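Local atomic coordinates of hypothetical protein (Bacteroides caccae, PDB entry 4M8R), a protein that is of unknown function but pairs an N-terminal immunoglobulin-like domain with a domain resembling a WD40 beta-propeller. Residues Y61-I69 and E227-T235. Residues are numbered along the deposited sequence; the frame is centred on the assembly and turned at random.
Sequences YLGPVGAEI and EQSNYATKT. With PO4 (phosphate ion), chain E.
Ser229 opens the contact by resting its CB against CD1 of Leu62, 4.3 Å away, while its carbonyl O lies 3.6 Å from CG1 of Val65; its short side chain lets the turn come this near to both residues. Asn230 follows as the polar link. Its OD1 accepts the backbone N-H of Gly66 in a short bond (N to OD1 2.7 Å) that is nearly straight at 162° and lies in the carbonyl plane, and the side chains of Asn230 and Val65 lie alongside with their ends pointing opposite ways. The amide is carried by a type I turn from Gln228 to Tyr231, braced from within by Gln228, whose OE1 takes the backbone N-H of Asn230 (N to OE1 2.6 Å) from above the plane of its amide. A leucine in place of Asn230 would probably leave the Gly66 N-H without this acceptor and remove the one hydrogen bond between strand and loop here. Gly66 suits its place because a CB there would point at the loop and come tight against OG1 of Thr233. Beyond the turn, Ala232 turns its methyl toward Gly66, and Thr233, with CG2 anti to its own carbonyl carbon, places this CG2 3.6 Å from the O of Gly66. Past the contact, Lys234 NZ forms a salt bridge with Asp47 of the second subunit, and Thr235 N binds a phosphate ion, probably from the crystallisation liquor. The contact thus joins strand 60-72 of the immunoglobulin-like sheet, hydrogen-bonded there to strand 43-50, to the propeller-like domain's loop between strands 217-221 and 239-240.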
loop_
_atom_site.group_PDB
_atom_site.type_symbol
_atom_site.label_atom_id
_atom_site.label_comp_id
_atom_site.label_asym_id
_atom_site.label_seq_id
_atom_site.Cartn_x
_atom_site.Cartn_y
_atom_site.Cartn_z
ATOM N N TYR A 61 15.923 -9.842 -2.058
ATOM C CA TYR A 61 16.771 -10.089 -3.229
ATOM C C TYR A 61 16.942 -8.839 -4.061
ATOM O O TYR A 61 16.053 -8.014 -4.130
ATOM C CB TYR A 61 16.161 -11.169 -4.119
ATOM C CG TYR A 61 15.695 -12.387 -3.365
ATOM C CD1 TYR A 61 16.607 -13.307 -2.873
ATOM C CD2 TYR A 61 14.341 -12.614 -3.135
ATOM C CE1 TYR A 61 16.189 -14.434 -2.180
ATOM C CE2 TYR A 61 13.912 -13.738 -2.442
ATOM C CZ TYR A 61 14.842 -14.643 -1.966
ATOM O OH TYR A 61 14.426 -15.759 -1.277
ATOM N N LEU A 62 18.094 -8.711 -4.699
ATOM C CA LEU A 62 18.344 -7.619 -5.628
ATOM C C LEU A 62 19.419 -8.058 -6.609
ATOM O O LEU A 62 20.381 -8.712 -6.220
ATOM C CB LEU A 62 18.792 -6.371 -4.871
ATOM C CG LEU A 62 18.856 -5.071 -5.671
ATOM C CD1 LEU A 62 17.484 -4.696 -6.221
ATOM C CD2 LEU A 62 19.418 -3.961 -4.792
ATOM N N GLY A 63 19.247 -7.711 -7.879
ATOM C CA GLY A 63 20.203 -8.098 -8.908
ATOM C C GLY A 63 19.585 -8.151 -10.296
ATOM O O GLY A 63 18.402 -8.464 -10.430
ATOM N N PRO A 64 20.376 -7.836 -11.344
ATOM C CA PRO A 64 21.778 -7.436 -11.316
ATOM C C PRO A 64 21.927 -5.940 -11.043
ATOM O O PRO A 64 21.159 -5.125 -11.543
ATOM C CB PRO A 64 22.244 -7.757 -12.728
ATOM C CG PRO A 64 21.037 -7.470 -13.572
ATOM C CD PRO A 64 19.822 -7.723 -12.707
ATOM N N VAL A 65 22.906 -5.592 -10.235
ATOM C CA VAL A 65 23.195 -4.207 -9.928
ATOM C C VAL A 65 24.627 -4.012 -10.388
ATOM O O VAL A 65 25.529 -4.698 -9.913
ATOM C CB VAL A 65 23.064 -3.931 -8.415
ATOM C CG1 VAL A 65 23.391 -2.476 -8.084
ATOM C CG2 VAL A 65 21.665 -4.287 -7.932
ATOM N N GLY A 66 24.825 -3.100 -11.334
ATOM C CA GLY A 66 26.144 -2.842 -11.878
ATOM C C GLY A 66 27.063 -2.343 -10.790
ATOM O O GLY A 66 26.664 -1.527 -9.958
ATOM N N ALA A 67 28.290 -2.855 -10.790
ATOM C CA ALA A 67 29.307 -2.414 -9.855
ATOM C C ALA A 67 30.095 -1.273 -10.477
ATOM O O ALA A 67 30.387 -1.295 -11.674
ATOM C CB ALA A 67 30.240 -3.564 -9.526
ATOM N N GLU A 68 30.438 -0.275 -9.669
ATOM C CA GLU A 68 31.343 0.773 -10.120
ATOM C C GLU A 68 32.757 0.193 -10.213
ATOM O O GLU A 68 33.272 -0.368 -9.246
ATOM C CB GLU A 68 31.318 1.971 -9.170
ATOM C CG GLU A 68 32.094 3.183 -9.669
ATOM C CD GLU A 68 32.240 4.269 -8.614
ATOM O OE1 GLU A 68 31.424 4.308 -7.665
ATOM O OE2 GLU A 68 33.183 5.084 -8.728
ATOM N N ILE A 69 33.367 0.321 -11.389
ATOM C CA ILE A 69 34.725 -0.159 -11.620
ATOM C C ILE A 69 35.705 0.993 -11.445
ATOM O O ILE A 69 35.625 1.980 -12.162
ATOM C CB ILE A 69 34.866 -0.749 -13.031
ATOM C CG1 ILE A 69 33.948 -1.962 -13.166
ATOM C CG2 ILE A 69 36.316 -1.142 -13.307
ATOM C CD1 ILE A 69 33.710 -2.400 -14.593
ATOM N N GLU A 227 16.129 7.511 -7.943
ATOM C CA GLU A 227 15.066 6.660 -7.389
ATOM C C GLU A 227 15.018 5.305 -8.103
ATOM O O GLU A 227 13.948 4.829 -8.476
ATOM C CB GLU A 227 13.708 7.383 -7.477
ATOM C CG GLU A 227 13.546 8.514 -6.470
ATOM C CD GLU A 227 13.366 8.004 -5.047
ATOM O OE1 GLU A 227 12.239 7.579 -4.708
ATOM O OE2 GLU A 227 14.345 8.031 -4.264
ATOM N N GLN A 228 16.178 4.669 -8.255
ATOM C CA GLN A 228 16.332 3.591 -9.227
ATOM C C GLN A 228 17.580 2.736 -8.903
ATOM O O GLN A 228 18.657 3.279 -8.648
ATOM C CB GLN A 228 16.368 4.250 -10.619
ATOM C CG GLN A 228 16.885 3.424 -11.774
ATOM C CD GLN A 228 18.405 3.361 -11.855
ATOM O OE1 GLN A 228 18.958 2.279 -11.997
ATOM N NE2 GLN A 228 19.081 4.509 -11.769
ATOM N N SER A 229 17.423 1.407 -8.922
ATOM C CA SER A 229 18.389 0.463 -8.293
ATOM C C SER A 229 19.817 0.402 -8.876
ATOM O O SER A 229 20.730 -0.113 -8.217
ATOM C CB SER A 229 17.797 -0.958 -8.234
ATOM O OG SER A 229 17.524 -1.467 -9.526
ATOM N N ASN A 230 19.997 0.895 -10.105
ATOM C CA ASN A 230 21.332 1.054 -10.710
ATOM C C ASN A 230 21.846 2.508 -10.651
ATOM O O ASN A 230 22.635 2.937 -11.501
ATOM C CB ASN A 230 21.339 0.536 -12.161
ATOM C CG ASN A 230 21.702 -0.936 -12.259
ATOM O OD1 ASN A 230 22.780 -1.350 -11.833
ATOM N ND2 ASN A 230 20.806 -1.732 -12.831
ATOM N N TYR A 231 21.394 3.252 -9.638
ATOM C CA TYR A 231 21.901 4.595 -9.342
ATOM C C TYR A 231 23.432 4.682 -9.438
ATOM O O TYR A 231 23.977 5.639 -10.004
ATOM C CB TYR A 231 21.474 5.021 -7.909
ATOM C CG TYR A 231 22.520 5.867 -7.204
ATOM C CD1 TYR A 231 22.554 7.249 -7.359
ATOM C CD2 TYR A 231 23.501 5.274 -6.409
ATOM C CE1 TYR A 231 23.523 8.014 -6.734
ATOM C CE2 TYR A 231 24.474 6.034 -5.788
ATOM C CZ TYR A 231 24.480 7.403 -5.949
ATOM O OH TYR A 231 25.440 8.164 -5.329
ATOM N N ALA A 232 24.115 3.697 -8.854
ATOM C CA ALA A 232 25.576 3.719 -8.728
ATOM C C ALA A 232 26.296 3.927 -10.066
ATOM O O ALA A 232 27.303 4.633 -10.129
ATOM C CB ALA A 232 26.065 2.446 -8.056
ATOM N N THR A 233 25.759 3.329 -11.129
ATOM C CA THR A 233 26.370 3.385 -12.456
ATOM C C THR A 233 25.598 4.261 -13.461
ATOM O O THR A 233 26.013 4.368 -14.612
ATOM C CB THR A 233 26.524 1.957 -13.037
ATOM O OG1 THR A 233 25.254 1.286 -13.033
ATOM C CG2 THR A 233 27.530 1.150 -12.217
ATOM N N LYS A 234 24.495 4.884 -13.032
ATOM C CA LYS A 234 23.620 5.651 -13.934
ATOM C C LYS A 234 22.730 6.632 -13.154
ATOM O O LYS A 234 21.814 6.218 -12.434
ATOM C CB LYS A 234 22.786 4.677 -14.788
ATOM C CG LYS A 234 21.425 5.169 -15.298
ATOM C CD LYS A 234 21.491 6.324 -16.286
ATOM C CE LYS A 234 20.101 6.867 -16.613
ATOM N NZ LYS A 234 19.118 5.842 -17.069
ATOM N N THR A 235 23.009 7.930 -13.309
ATOM C CA THR A 235 22.283 8.997 -12.603
ATOM C C THR A 235 21.713 10.093 -13.507
ATOM O O THR A 235 20.733 10.738 -13.144
ATOM C CB THR A 235 23.182 9.691 -11.561
ATOM O OG1 THR A 235 24.256 10.378 -12.221
ATOM C CG2 THR A 235 23.755 8.682 -10.600
HETATM P P PO4 E . 25.613 8.371 -16.353
HETATM O O1 PO4 E . 26.290 7.187 -15.704
HETATM O O2 PO4 E . 24.322 8.667 -15.626
HETATM O O3 PO4 E . 26.531 9.569 -16.250
HETATM O O4 PO4 E . 25.314 8.067 -17.809
#